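Local coordinates for protein dehydroquinate synthase (Thermus thermophilus, PDB 1UJN) that probably converts 3-deoxy-D-arabino-heptulosonate 7-phosphate to 3-dehydroquinate with release of phosphate, the second step of chorismate biosynthesis, using NAD and cobalt or zinc, at residues V10-L15 / H147-V152; H235-Q240 / P284-L289; L309-P314 / R323-G328. One frame throughout, in Å; residues are numbered along the deposited sequence.

Contact 1 (V10-L15 / H147-V152); sequences VPYPIL and HFPQGV
The Tyr12 ring carries Pro149 over one face: proline CG lies 4.0 Å from the ring centroid of Tyr12 and 20° off the normal, a CH-pi contact displaced toward CE2 and CZ. Over the same face, nearer CB, Pro149 O approaches Tyr12 CG to 3.3 Å. Phe148 CB meets the ring obliquely at CE1, as does, 3.9 Å from Tyr12 CE2, the methyl CG2 of Val152. Tyr12 CG stands between the backbone N and the carbonyl carbon, and this chi1 of 64° sets CG toward segment 147-152. The Phe148 ring in turn meets Val10 CG2 obliquely at CD1, 4.1 Å away.

Past the tyrosine the two chains run parallel, with Ile14 and Val152 as a bridged pair. Val152 N donates to Pro13 O at 3.0 Å, and Val152 O accepts from Leu15 N at 2.8 Å with a nearly straight N-H...O angle of 171°. Ile14 CG1 packs beside Val152 CB at 4.0 Å, both side chains pointing the same way. A water donating to Pro11 O and Gln150 O spans the mouth where the chains diverge.

Strand 12-17 lies between strands 2-6 and 151-155 of the mixed sheet: Tyr12 and Ile14 bond to Val6 and Leu4, the Tyr12 hydroxyl pairs with Ser127 O, and Pro149 and Val152 reach strand 112-117.

Contact 2 (H235-Q240 / P284-L289); sequences HALEAQ and PPLPPL
Gln240 leaves its helix with CG anti to the backbone N; the bend at chi2 (-149°) then brings CD against Pro287 CG in the proline-rich 284-289 segment. Leu289 has an unusual first torsion, chi1 26°, well away from a staggered position; its CD2 meets both Leu237 and Gln240.

The Gln240 and Pro287 side chains slide past each other in opposite directions, with Gln240 NE2 3.8 Å from Pro287 CG. Beyond it, Gln240 NE2 donates to Pro288 O, but at 3.3 Å and an N-H...O angle of 142° this hydrogen bond is weak. The Gln240 side chain crosses that of Leu289 at about a right angle, Gln240 OE1 lying 3.9 Å from Leu289 CD2. One turn earlier on the helix, Leu237 CD2 touches Leu289 CD2 at 3.7 Å, the two side chains crossing obliquely, and reaches Leu286 CD1 at 4.2 Å.

Trp337 of helix 327-342 touches all three leucines, joining the end of helix 231-240, the loop before helix 291-294 and the C-terminal region in one apolar cluster.

Chemically the junction is mainly nonpolar, with methyl groups meeting in the interior and a single bent amide-to-carbonyl bond toward the surface. Because that bond is long and angled, the contact of buried Leu237 with Leu289, neither of which touches a crystal neighbour, gives the firmer evidence for how helix and loop are held together.

Contact 3 (L309-P314 / R323-G328); sequences LHWVVP and RPLPEG
Trp311 and Arg323 form an antiparallel hydrogen-bonded pair, each satisfying the other's backbone. Trp311 N donates to Arg323 O at 2.9 Å with an almost linear N-H...O angle of 177°. In return Arg323 N donates to Trp311 O at the longer distance of 3.2 Å.

The guanidinium of Arg323 bonds within its own segment. NE and NH2 grip Pro324 O side-on, NE at 3.0 Å, and the carbonyl oxygen lies close to the guanidinium plane, so two donors converge on one acceptor and fix the rotation of the group. Leu325 CD2 lies over one guanidinium face, toward its rim.

Not every backbone group is matched. Leu309 O and Leu325 N are buried here and have no hydrogen-bond partner in the model; Leu309 O receives a CA-H...O contact from Pro324 CA at 3.4 Å, a weaker substitute for an N-H.

The remaining contacts are CH-pi and apolar. Pro324 CD sits over one face of the His310 imidazole, 4.0 Å from the ring centroid of His310 and 19° off its normal, a CH-pi contact. Leu325 CD1 approaches the indole obliquely, 4.0 Å from Trp311 CD1, and also reaches Val313 CG2 at 4.2 Å.

This is the open end of the beta hairpin of strands 311-314 and 319-323, continued toward the turn by backbone bonds of Val313 with Val321. From Arg323 the chain enters helix 327-342, with Pro326 as N-cap residue. Leu261 of helix 247-264 and Leu330 of helix 327-342 both touch Trp311 and Leu325, so the hairpin packs on two helices.

In the fold
In series along the chain, contact 1 joins parallel strands 12-17 and 151-155 in the mixed sheet of the N-terminal part, and contacts 2 and 3 lie in the helical C-terminal part. Contacts 1 and 2 lie about 35 Å apart between centres, on opposite sides of the chain's centre, contacts 1 and 3 about 34 Å, and contacts 2 and 3 about 20 Å (nearest atoms about 7 Å). Helices 247-264 and 327-342 touch both of the latter. Side chain to side chain, residues predicted to bind NAD lie about 8 to 10 Å from contact 1 and predicted zinc-binding residues about 9 to 10 Å from contacts 2 and 3, consistent with an active site between the two parts.

Contact 1 (V10-L15 / H147-V152)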
# COMPACT_ATOMS: atom_id res chain seq x y z
N VAL A 10 -8.47 -7.62 10.96
CA VAL A 10 -7.28 -8.41 11.26
C VAL A 10 -7.09 -8.38 12.78
O VAL A 10 -7.06 -7.31 13.38
CB VAL A 10 -6.02 -7.82 10.58
CG1 VAL A 10 -4.80 -8.66 10.91
CG2 VAL A 10 -6.24 -7.77 9.07
N PRO A 11 -6.94 -9.55 13.41
CA PRO A 11 -6.76 -9.61 14.86
C PRO A 11 -5.37 -9.30 15.40
O PRO A 11 -4.35 -9.69 14.82
CB PRO A 11 -7.20 -11.02 15.20
CG PRO A 11 -6.71 -11.79 14.02
CD PRO A 11 -7.12 -10.91 12.85
N TYR A 12 -5.34 -8.58 16.51
CA TYR A 12 -4.10 -8.24 17.19
C TYR A 12 -4.44 -7.69 18.58
O TYR A 12 -5.53 -7.16 18.80
CB TYR A 12 -3.26 -7.21 16.41
CG TYR A 12 -3.90 -5.85 16.23
CD1 TYR A 12 -4.67 -5.57 15.11
CD2 TYR A 12 -3.70 -4.84 17.17
CE1 TYR A 12 -5.22 -4.29 14.92
CE2 TYR A 12 -4.25 -3.57 17.00
CZ TYR A 12 -5.00 -3.30 15.86
OH TYR A 12 -5.53 -2.05 15.68
N PRO A 13 -3.52 -7.85 19.53
CA PRO A 13 -3.69 -7.38 20.91
C PRO A 13 -3.18 -5.96 21.11
O PRO A 13 -2.27 -5.51 20.41
CB PRO A 13 -2.87 -8.38 21.70
CG PRO A 13 -1.67 -8.54 20.79
CD PRO A 13 -2.30 -8.68 19.41
N ILE A 14 -3.76 -5.28 22.09
CA ILE A 14 -3.35 -3.93 22.46
C ILE A 14 -3.12 -4.01 23.96
O ILE A 14 -4.05 -4.28 24.72
CB ILE A 14 -4.44 -2.87 22.19
CG1 ILE A 14 -4.68 -2.72 20.69
CG2 ILE A 14 -4.03 -1.54 22.81
CD1 ILE A 14 -5.88 -1.84 20.34
N LEU A 15 -1.88 -3.82 24.39
CA LEU A 15 -1.54 -3.87 25.81
C LEU A 15 -1.30 -2.47 26.33
O LEU A 15 -0.63 -1.67 25.69
CB LEU A 15 -0.26 -4.69 26.03
CG LEU A 15 -0.33 -6.22 25.94
CD1 LEU A 15 -1.12 -6.78 27.11
CD2 LEU A 15 -0.96 -6.62 24.61
N HIS A 147 -2.89 -0.51 7.04
CA HIS A 147 -2.01 -1.61 7.40
C HIS A 147 -2.06 -1.70 8.92
O HIS A 147 -1.68 -0.76 9.62
CB HIS A 147 -0.59 -1.31 6.91
CG HIS A 147 0.33 -2.48 7.00
ND1 HIS A 147 -0.00 -3.73 6.51
CD2 HIS A 147 1.58 -2.60 7.51
CE1 HIS A 147 1.00 -4.56 6.72
NE2 HIS A 147 1.97 -3.90 7.33
N PHE A 148 -2.54 -2.84 9.42
CA PHE A 148 -2.69 -3.03 10.85
C PHE A 148 -1.47 -3.61 11.52
O PHE A 148 -0.79 -4.47 10.97
CB PHE A 148 -3.88 -3.94 11.13
CG PHE A 148 -5.17 -3.44 10.56
CD1 PHE A 148 -5.50 -3.70 9.24
CD2 PHE A 148 -6.01 -2.65 11.32
CE1 PHE A 148 -6.66 -3.18 8.69
CE2 PHE A 148 -7.18 -2.11 10.77
CZ PHE A 148 -7.50 -2.39 9.45
N PRO A 149 -1.19 -3.15 12.75
CA PRO A 149 -0.03 -3.66 13.48
C PRO A 149 -0.31 -5.09 13.93
O PRO A 149 -1.47 -5.52 14.01
CB PRO A 149 0.09 -2.70 14.66
CG PRO A 149 -1.33 -2.33 14.94
CD PRO A 149 -1.91 -2.14 13.54
N GLN A 150 0.76 -5.83 14.19
CA GLN A 150 0.67 -7.20 14.64
C GLN A 150 0.43 -7.17 16.14
O GLN A 150 0.06 -8.18 16.75
CB GLN A 150 1.98 -7.90 14.31
CG GLN A 150 2.01 -9.37 14.53
CD GLN A 150 3.29 -9.98 14.01
OE1 GLN A 150 3.33 -10.54 12.91
NE2 GLN A 150 4.35 -9.89 14.81
N GLY A 151 0.64 -6.00 16.73
CA GLY A 151 0.44 -5.81 18.16
C GLY A 151 0.73 -4.37 18.54
O GLY A 151 1.52 -3.70 17.86
N VAL A 152 0.10 -3.89 19.61
CA VAL A 152 0.32 -2.52 20.10
C VAL A 152 0.67 -2.64 21.58
O VAL A 152 -0.06 -3.27 22.33
CB VAL A 152 -0.93 -1.64 19.96
CG1 VAL A 152 -0.66 -0.24 20.54
CG2 VAL A 152 -1.32 -1.51 18.49
O HOH W 1 -1.23 -10.24 15.72

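Contact 2 (H235-Q240 / P284-L289)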
# COMPACT_ATOMS: atom_id res chain seq x y z
N HIS A 235 -10.91 20.63 11.74
CA HIS A 235 -10.09 20.61 10.54
C HIS A 235 -9.95 22.02 9.97
O HIS A 235 -8.86 22.42 9.54
CB HIS A 235 -10.72 19.70 9.50
CG HIS A 235 -9.96 19.64 8.21
ND1 HIS A 235 -8.77 18.95 8.08
CD2 HIS A 235 -10.21 20.21 7.01
CE1 HIS A 235 -8.33 19.09 6.84
NE2 HIS A 235 -9.18 19.85 6.17
N ALA A 236 -11.05 22.76 9.96
CA ALA A 236 -11.06 24.12 9.43
C ALA A 236 -10.16 25.04 10.24
O ALA A 236 -9.49 25.92 9.69
CB ALA A 236 -12.49 24.66 9.43
N LEU A 237 -10.15 24.85 11.56
CA LEU A 237 -9.32 25.67 12.44
C LEU A 237 -7.84 25.35 12.24
O LEU A 237 -7.00 26.25 12.21
CB LEU A 237 -9.72 25.44 13.90
CG LEU A 237 -11.13 25.92 14.28
CD1 LEU A 237 -11.48 25.45 15.68
CD2 LEU A 237 -11.20 27.44 14.19
N GLU A 238 -7.53 24.07 12.11
CA GLU A 238 -6.16 23.65 11.90
C GLU A 238 -5.64 24.24 10.59
O GLU A 238 -4.49 24.68 10.52
CB GLU A 238 -6.07 22.12 11.85
CG GLU A 238 -6.08 21.47 13.22
CD GLU A 238 -5.97 19.96 13.13
OE1 GLU A 238 -6.98 19.30 12.79
OE2 GLU A 238 -4.88 19.42 13.40
N ALA A 239 -6.49 24.27 9.58
CA ALA A 239 -6.11 24.81 8.28
C ALA A 239 -5.89 26.32 8.33
O ALA A 239 -4.92 26.84 7.78
CB ALA A 239 -7.17 24.46 7.23
N GLN A 240 -6.80 27.02 8.99
CA GLN A 240 -6.69 28.47 9.09
C GLN A 240 -5.47 28.92 9.88
O GLN A 240 -4.89 29.97 9.59
CB GLN A 240 -7.94 29.07 9.73
CG GLN A 240 -7.93 30.59 9.73
CD GLN A 240 -8.66 31.18 10.91
OE1 GLN A 240 -9.17 30.45 11.76
NE2 GLN A 240 -8.71 32.51 10.97
N PRO A 284 -4.70 26.92 23.13
CA PRO A 284 -4.15 28.22 22.73
C PRO A 284 -5.22 29.10 22.09
O PRO A 284 -6.06 28.61 21.31
CB PRO A 284 -3.04 27.84 21.75
CG PRO A 284 -3.55 26.57 21.13
CD PRO A 284 -4.11 25.83 22.33
N PRO A 285 -5.23 30.40 22.42
CA PRO A 285 -6.21 31.34 21.87
C PRO A 285 -6.21 31.33 20.35
O PRO A 285 -5.17 31.16 19.72
CB PRO A 285 -5.75 32.68 22.44
CG PRO A 285 -5.23 32.28 23.79
CD PRO A 285 -4.41 31.05 23.46
N LEU A 286 -7.39 31.52 19.76
CA LEU A 286 -7.56 31.51 18.32
C LEU A 286 -7.52 32.89 17.69
O LEU A 286 -7.78 33.89 18.35
CB LEU A 286 -8.89 30.85 17.95
CG LEU A 286 -9.11 29.41 18.40
CD1 LEU A 286 -10.54 28.97 18.06
CD2 LEU A 286 -8.09 28.50 17.72
N PRO A 287 -7.18 32.96 16.39
CA PRO A 287 -7.12 34.23 15.66
C PRO A 287 -8.54 34.61 15.26
O PRO A 287 -9.41 33.75 15.16
CB PRO A 287 -6.27 33.88 14.46
CG PRO A 287 -6.71 32.48 14.16
CD PRO A 287 -6.74 31.85 15.53
N PRO A 288 -8.80 35.91 15.04
CA PRO A 288 -10.17 36.28 14.66
C PRO A 288 -10.65 35.47 13.46
O PRO A 288 -9.88 35.19 12.53
CB PRO A 288 -10.06 37.78 14.37
CG PRO A 288 -8.60 37.97 14.02
CD PRO A 288 -7.90 37.08 15.01
N LEU A 289 -11.92 35.08 13.50
CA LEU A 289 -12.49 34.29 12.42
C LEU A 289 -13.96 34.65 12.19
O LEU A 289 -14.72 34.85 13.13
CB LEU A 289 -12.35 32.80 12.77
CG LEU A 289 -12.27 32.48 14.26
CD1 LEU A 289 -13.58 32.84 14.95
CD2 LEU A 289 -11.94 31.01 14.46

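Contact 3 (L309-P314 / R323-G328)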
# COMPACT_ATOMS: atom_id res chain seq x y z
N LEU A 309 -22.21 19.10 2.92
CA LEU A 309 -21.46 18.67 4.10
C LEU A 309 -22.37 18.05 5.15
O LEU A 309 -23.52 18.43 5.35
CB LEU A 309 -20.73 19.88 4.68
CG LEU A 309 -21.59 21.15 4.70
CD1 LEU A 309 -22.77 21.04 5.68
CD2 LEU A 309 -20.80 22.39 5.11
N HIS A 310 -21.83 17.01 5.82
CA HIS A 310 -22.57 16.39 6.92
C HIS A 310 -21.84 16.60 8.25
O HIS A 310 -20.63 16.45 8.36
CB HIS A 310 -22.72 14.90 6.62
CG HIS A 310 -23.88 14.67 5.69
ND1 HIS A 310 -23.98 15.24 4.47
CD2 HIS A 310 -24.96 13.79 5.86
CE1 HIS A 310 -25.09 14.72 3.91
NE2 HIS A 310 -25.69 13.84 4.71
N TRP A 311 -22.57 16.95 9.31
CA TRP A 311 -21.96 17.16 10.61
C TRP A 311 -22.38 16.09 11.60
O TRP A 311 -23.50 15.59 11.55
CB TRP A 311 -22.39 18.51 11.19
CG TRP A 311 -22.12 19.70 10.33
CD1 TRP A 311 -22.82 20.09 9.22
CD2 TRP A 311 -21.10 20.68 10.53
NE1 TRP A 311 -22.30 21.26 8.72
CE2 TRP A 311 -21.25 21.65 9.51
CE3 TRP A 311 -20.08 20.85 11.48
CZ2 TRP A 311 -20.40 22.76 9.41
CZ3 TRP A 311 -19.25 21.95 11.38
CH2 TRP A 311 -19.42 22.89 10.35
N VAL A 312 -21.46 15.72 12.50
CA VAL A 312 -21.78 14.74 13.53
C VAL A 312 -22.31 15.58 14.68
O VAL A 312 -21.56 16.35 15.30
CB VAL A 312 -20.52 13.96 14.00
CG1 VAL A 312 -20.90 13.01 15.12
CG2 VAL A 312 -19.92 13.19 12.84
N VAL A 313 -23.60 15.45 14.96
CA VAL A 313 -24.24 16.22 16.02
C VAL A 313 -24.59 15.35 17.22
O VAL A 313 -25.32 14.36 17.09
CB VAL A 313 -25.56 16.87 15.51
CG1 VAL A 313 -26.19 17.71 16.61
CG2 VAL A 313 -25.27 17.73 14.29
N PRO A 314 -24.07 15.70 18.41
CA PRO A 314 -24.35 14.93 19.62
C PRO A 314 -25.62 15.46 20.29
O PRO A 314 -25.62 16.57 20.83
CB PRO A 314 -23.11 15.17 20.46
CG PRO A 314 -22.81 16.61 20.16
CD PRO A 314 -23.02 16.70 18.65
N ARG A 323 -25.89 14.59 9.70
CA ARG A 323 -26.79 15.21 8.74
C ARG A 323 -26.35 16.62 8.37
O ARG A 323 -25.48 17.20 9.02
CB ARG A 323 -28.20 15.29 9.34
CG ARG A 323 -28.20 15.85 10.76
CD ARG A 323 -29.55 16.42 11.16
NE ARG A 323 -29.87 17.65 10.43
CZ ARG A 323 -30.88 18.46 10.72
NH1 ARG A 323 -31.68 18.19 11.75
NH2 ARG A 323 -31.09 19.55 10.00
N PRO A 324 -26.94 17.18 7.30
CA PRO A 324 -26.62 18.54 6.84
C PRO A 324 -27.43 19.52 7.69
O PRO A 324 -28.45 19.15 8.27
CB PRO A 324 -27.07 18.52 5.39
CG PRO A 324 -28.28 17.64 5.44
CD PRO A 324 -27.80 16.49 6.32
N LEU A 325 -26.98 20.77 7.76
CA LEU A 325 -27.69 21.76 8.56
C LEU A 325 -27.89 23.07 7.81
O LEU A 325 -27.06 23.47 7.00
CB LEU A 325 -26.91 22.03 9.85
CG LEU A 325 -26.70 20.83 10.78
CD1 LEU A 325 -25.66 21.17 11.84
CD2 LEU A 325 -28.02 20.44 11.43
N PRO A 326 -29.02 23.75 8.06
CA PRO A 326 -29.28 25.03 7.38
C PRO A 326 -28.16 25.99 7.75
O PRO A 326 -27.77 26.08 8.91
CB PRO A 326 -30.62 25.47 7.97
CG PRO A 326 -31.30 24.17 8.30
CD PRO A 326 -30.17 23.37 8.91
N GLU A 327 -27.62 26.70 6.76
CA GLU A 327 -26.54 27.64 7.02
C GLU A 327 -26.90 28.58 8.16
O GLU A 327 -26.03 28.99 8.94
CB GLU A 327 -26.22 28.46 5.76
CG GLU A 327 -25.15 29.52 5.97
CD GLU A 327 -24.82 30.29 4.70
OE1 GLU A 327 -24.01 31.23 4.77
OE2 GLU A 327 -25.38 29.95 3.64
N GLY A 328 -28.18 28.93 8.26
CA GLY A 328 -28.63 29.82 9.31
C GLY A 328 -28.37 29.26 10.70
O GLY A 328 -28.10 30.01 11.63